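PDB 3BNK: flavoredoxin, which binds flavin mononucleotide (FMN) as its cofactor and probably serves as an electron-transfer protein of the flavin reductase-like family. Local coordinates for the interface of chains A and B. Residues are numbered along the deposited sequence; one frame, centred on the assembly and turned at random. Chains: chain A/B, Flavoredoxin.

Contacts 1 and 2 are neighbouring stretches of one seam between two copies of flavoredoxin, the centres of their C-alpha atoms about 8 Å apart. They share A:Tyr169 and B:Gly177, and in both, strand 168-178 of chain A runs antiparallel to the same strand of chain B. Helix 77-83 and strand 160-163 of chain A also reach both. Contact 1 is the strand pairing with its aromatic and alanine packing; contact 2 follows chain B past the strand end to an aspartate that binds backbone N-H groups. Two-fold symmetry repeats both with the chains exchanged, consistent with a dimer.

Contact 1: the interface of chains A and B. Residues chain A 77, 160, 169-171; chain B 174-177.
The indole of A:Trp170 and the phenol ring of B:Tyr175 meet edge to face across the chains, their planes 89° apart. One face of the indole takes B:Tyr175 CD1, which stands above it near the rim; seen from the tyrosine, the indole CZ3 lies at the ring edge, in plane. In B:Tyr175, CG anti to the backbone N (chi1 -173°) swings the ring out so that CD1 comes over the indole. Its backbone lies close as well: A:Trp170 CE3 is 3.4 Å from B:Tyr175 CA. The indole therefore packs against both the main chain and the ring of its partner.

Beside the rings, the two strands 168-178 pair antiparallel. A:Tyr169 N donates to B:Gly177 O at 2.8 Å, and B:Ala176 N returns a bond of 2.9 Å to A:Tyr169 O. A:Thr171 N continues the series with a 2.9 Å bond to B:Asp174 O. The methyl of B:Ala176 fits among chain A groups: A:Leu160 CD2 is 3.8 Å from B:Ala176 CB, with A:Tyr169 CB, A:Trp170 CA and A:Thr171 CG2 slightly farther off. From helix 77-83, A:Val77 lays its branch carbons near the carbonyl of B:Ala176.

A:Thr171 splits its branches between the two environments. CG2 faces the alanine methyl, while OG1, between the backbone N and the carbonyl carbon (chi1 49°), meets two waters. Water 2 lies 2.6 Å from A:Thr171 OG1 and also contacts B:Asp174 N; water 1 connects the same hydroxyl to B:Tyr175 O, 3.0 Å from that water.

By joining one strand from each copy, the site probably helps hold the two copies together, if the deposited pair is the biological dimer. As A:Tyr169 also belongs to the FMN pocket, the pairing may steady part of the cofactor site.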
# COMPACT_ATOMS: atom_id res chain seq x y z
N VAL A 77 14.75 -11.45 -4.06
CA VAL A 77 13.67 -11.39 -5.06
C VAL A 77 13.20 -12.75 -5.55
O VAL A 77 11.99 -12.94 -5.78
CB VAL A 77 14.00 -10.53 -6.32
CG1 VAL A 77 13.99 -9.10 -5.98
CG2 VAL A 77 15.35 -10.92 -6.96
N LEU A 160 11.81 -4.21 -1.88
CA LEU A 160 11.35 -4.33 -3.26
C LEU A 160 10.02 -3.62 -3.44
O LEU A 160 9.23 -3.53 -2.51
CB LEU A 160 11.24 -5.81 -3.67
CG LEU A 160 12.54 -6.61 -3.74
CD1 LEU A 160 12.28 -8.08 -3.51
CD2 LEU A 160 13.27 -6.36 -5.10
N TYR A 169 9.46 -5.94 -10.75
CA TYR A 169 10.06 -5.53 -9.49
C TYR A 169 10.90 -4.28 -9.73
O TYR A 169 11.44 -4.09 -10.82
CB TYR A 169 10.93 -6.65 -8.87
CG TYR A 169 10.14 -7.81 -8.30
CD1 TYR A 169 10.26 -9.10 -8.84
CD2 TYR A 169 9.24 -7.61 -7.25
CE1 TYR A 169 9.54 -10.17 -8.33
CE2 TYR A 169 8.50 -8.67 -6.74
CZ TYR A 169 8.65 -9.94 -7.28
OH TYR A 169 7.91 -10.98 -6.76
N TRP A 170 10.97 -3.43 -8.71
CA TRP A 170 11.79 -2.22 -8.69
C TRP A 170 12.41 -2.07 -7.31
O TRP A 170 11.88 -2.59 -6.32
CB TRP A 170 10.94 -0.97 -8.99
CG TRP A 170 10.06 -1.14 -10.17
CD1 TRP A 170 8.77 -1.60 -10.18
CD2 TRP A 170 10.42 -0.89 -11.54
NE1 TRP A 170 8.31 -1.64 -11.48
CE2 TRP A 170 9.29 -1.21 -12.33
CE3 TRP A 170 11.58 -0.42 -12.18
CZ2 TRP A 170 9.30 -1.08 -13.74
CZ3 TRP A 170 11.58 -0.30 -13.57
CH2 TRP A 170 10.44 -0.63 -14.33
N THR A 171 13.52 -1.35 -7.22
CA THR A 171 14.02 -0.93 -5.90
C THR A 171 13.74 0.54 -5.70
O THR A 171 13.23 1.19 -6.60
CB THR A 171 15.52 -1.23 -5.69
OG1 THR A 171 16.27 -0.74 -6.82
CG2 THR A 171 15.75 -2.72 -5.52
N ASP B 174 15.83 1.37 -9.80
CA ASP B 174 16.08 0.46 -10.90
C ASP B 174 15.18 -0.78 -10.90
O ASP B 174 14.74 -1.24 -9.84
CB ASP B 174 17.53 0.01 -10.87
CG ASP B 174 18.51 1.15 -11.08
OD1 ASP B 174 18.17 2.18 -11.72
OD2 ASP B 174 19.64 1.00 -10.60
N TYR B 175 14.91 -1.30 -12.10
CA TYR B 175 14.24 -2.58 -12.29
C TYR B 175 14.99 -3.60 -11.45
O TYR B 175 16.21 -3.51 -11.32
CB TYR B 175 14.29 -2.95 -13.76
CG TYR B 175 13.52 -4.18 -14.19
CD1 TYR B 175 12.20 -4.07 -14.64
CD2 TYR B 175 14.13 -5.44 -14.22
CE1 TYR B 175 11.49 -5.20 -15.09
CE2 TYR B 175 13.42 -6.56 -14.67
CZ TYR B 175 12.10 -6.43 -15.10
OH TYR B 175 11.40 -7.54 -15.56
N ALA B 176 14.27 -4.55 -10.88
CA ALA B 176 14.87 -5.48 -9.92
C ALA B 176 14.48 -6.92 -10.20
O ALA B 176 14.81 -7.83 -9.42
CB ALA B 176 14.51 -5.07 -8.47
N GLY B 177 13.81 -7.15 -11.33
CA GLY B 177 13.42 -8.49 -11.73
C GLY B 177 12.00 -8.58 -12.26
O GLY B 177 11.21 -7.64 -12.09
O HOH W 1 17.25 -2.98 -8.53
O HOH W 2 17.57 1.49 -7.33

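Contact 2: the interface of chains A and B. Residues chain A 81, 162, 167-169; chain B 177-181.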
# COMPACT_ATOMS: atom_id res chain seq x y z
N ASP A 81 9.51 -14.14 -5.06
CA ASP A 81 8.63 -14.42 -6.20
C ASP A 81 8.13 -15.87 -6.19
O ASP A 81 6.97 -16.13 -6.53
CB ASP A 81 9.35 -14.13 -7.52
CG ASP A 81 8.40 -13.85 -8.66
OD1 ASP A 81 7.50 -12.97 -8.53
OD2 ASP A 81 8.57 -14.48 -9.72
N LEU A 162 6.69 -3.24 -6.46
CA LEU A 162 6.05 -4.09 -7.45
C LEU A 162 5.04 -3.33 -8.30
O LEU A 162 4.25 -2.52 -7.80
CB LEU A 162 5.38 -5.33 -6.81
CG LEU A 162 4.43 -6.17 -7.70
CD1 LEU A 162 5.25 -7.11 -8.61
CD2 LEU A 162 3.43 -6.97 -6.90
N ASN A 167 4.07 -6.81 -14.26
CA ASN A 167 4.85 -7.76 -13.45
C ASN A 167 6.34 -7.43 -13.32
O ASN A 167 7.20 -8.26 -13.64
CB ASN A 167 4.62 -9.20 -13.92
CG ASN A 167 3.17 -9.60 -13.85
OD1 ASN A 167 2.41 -9.02 -13.07
ND2 ASN A 167 2.76 -10.57 -14.67
N SER A 168 6.62 -6.22 -12.85
CA SER A 168 7.98 -5.78 -12.64
C SER A 168 8.29 -5.48 -11.18
O SER A 168 7.48 -4.86 -10.47
CB SER A 168 8.28 -4.54 -13.48
OG SER A 168 8.05 -4.79 -14.86
N TYR A 169 9.46 -5.94 -10.75
CA TYR A 169 10.06 -5.53 -9.49
C TYR A 169 10.90 -4.28 -9.73
O TYR A 169 11.44 -4.09 -10.82
CB TYR A 169 10.93 -6.65 -8.87
CG TYR A 169 10.14 -7.81 -8.30
CD1 TYR A 169 10.26 -9.10 -8.84
CD2 TYR A 169 9.24 -7.61 -7.25
CE1 TYR A 169 9.54 -10.17 -8.33
CE2 TYR A 169 8.50 -8.67 -6.74
CZ TYR A 169 8.65 -9.94 -7.28
OH TYR A 169 7.91 -10.98 -6.76
N GLY B 177 13.81 -7.15 -11.33
CA GLY B 177 13.42 -8.49 -11.73
C GLY B 177 12.00 -8.58 -12.26
O GLY B 177 11.21 -7.64 -12.09
N ALA B 178 11.70 -9.71 -12.87
CA ALA B 178 10.38 -10.01 -13.41
C ALA B 178 9.52 -10.74 -12.37
O ALA B 178 9.87 -11.84 -11.91
CB ALA B 178 10.50 -10.84 -14.70
N ALA B 179 8.40 -10.12 -12.00
CA ALA B 179 7.47 -10.69 -11.01
C ALA B 179 6.62 -11.78 -11.66
O ALA B 179 6.34 -11.70 -12.86
CB ALA B 179 6.59 -9.60 -10.45
N LEU B 180 6.21 -12.79 -10.88
CA LEU B 180 5.47 -13.95 -11.42
C LEU B 180 6.26 -14.59 -12.57
O LEU B 180 5.71 -14.93 -13.64
CB LEU B 180 4.07 -13.54 -11.88
CG LEU B 180 3.06 -13.07 -10.82
CD1 LEU B 180 1.80 -12.57 -11.48
CD2 LEU B 180 2.74 -14.20 -9.86
N LYS B 181 7.57 -14.72 -12.35
CA LYS B 181 8.49 -15.14 -13.40
C LYS B 181 9.79 -15.67 -12.84
O LYS B 181 10.10 -16.85 -13.01
CB LYS B 181 8.75 -14.00 -14.39
CG LYS B 181 9.85 -14.32 -15.43
CD LYS B 181 9.40 -15.34 -16.43
CE LYS B 181 8.44 -14.71 -17.44
NZ LYS B 181 8.13 -15.67 -18.54
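A:Asp81, on helix 77-83 of this flavin reductase-like domain, meets the backbone of B:Leu180 and B:Lys181, in the segment that follows strand 168-178 of chain B. Both carboxylate oxygens of A:Asp81 use their syn lone pairs: OD1 accepts B:Leu180 N at 2.7 Å, and OD2 accepts B:Lys181 N at 2.8 Å in a nearly straight bond, 169° at the hydrogen. CG lies anti to the backbone N (chi1 -157°), turning the carboxylate to these successive amides. The phenol of A:Tyr169 donates to the anti side of OD1, its OH 2.7 Å from A:Asp81 OD1, and so helps fix the carboxylate's rotation. An alanine in place of A:Asp81 would probably leave both chain B amides and the tyrosine hydroxyl without their acceptor, freeing the segment to shift.

Packing is tight around B:Ala179. Its CB lies over one face of the A:Tyr169 ring, 3.9 Å from the centroid, offset toward the rim, while A:Leu162 CD1 presses on the same methyl, 3.4 Å from B:Ala179 CB. B:Ala179 N donates to A:Asn167 O at 2.8 Å.

Contacts are looser where the side chains of A:Asn167 and B:Leu180 cross obliquely: A:Asn167 ND2 is 3.9 Å from B:Leu180 CD1, in van der Waals contact, and A:Asn167 OD1 lies at a similar distance from the same methyl.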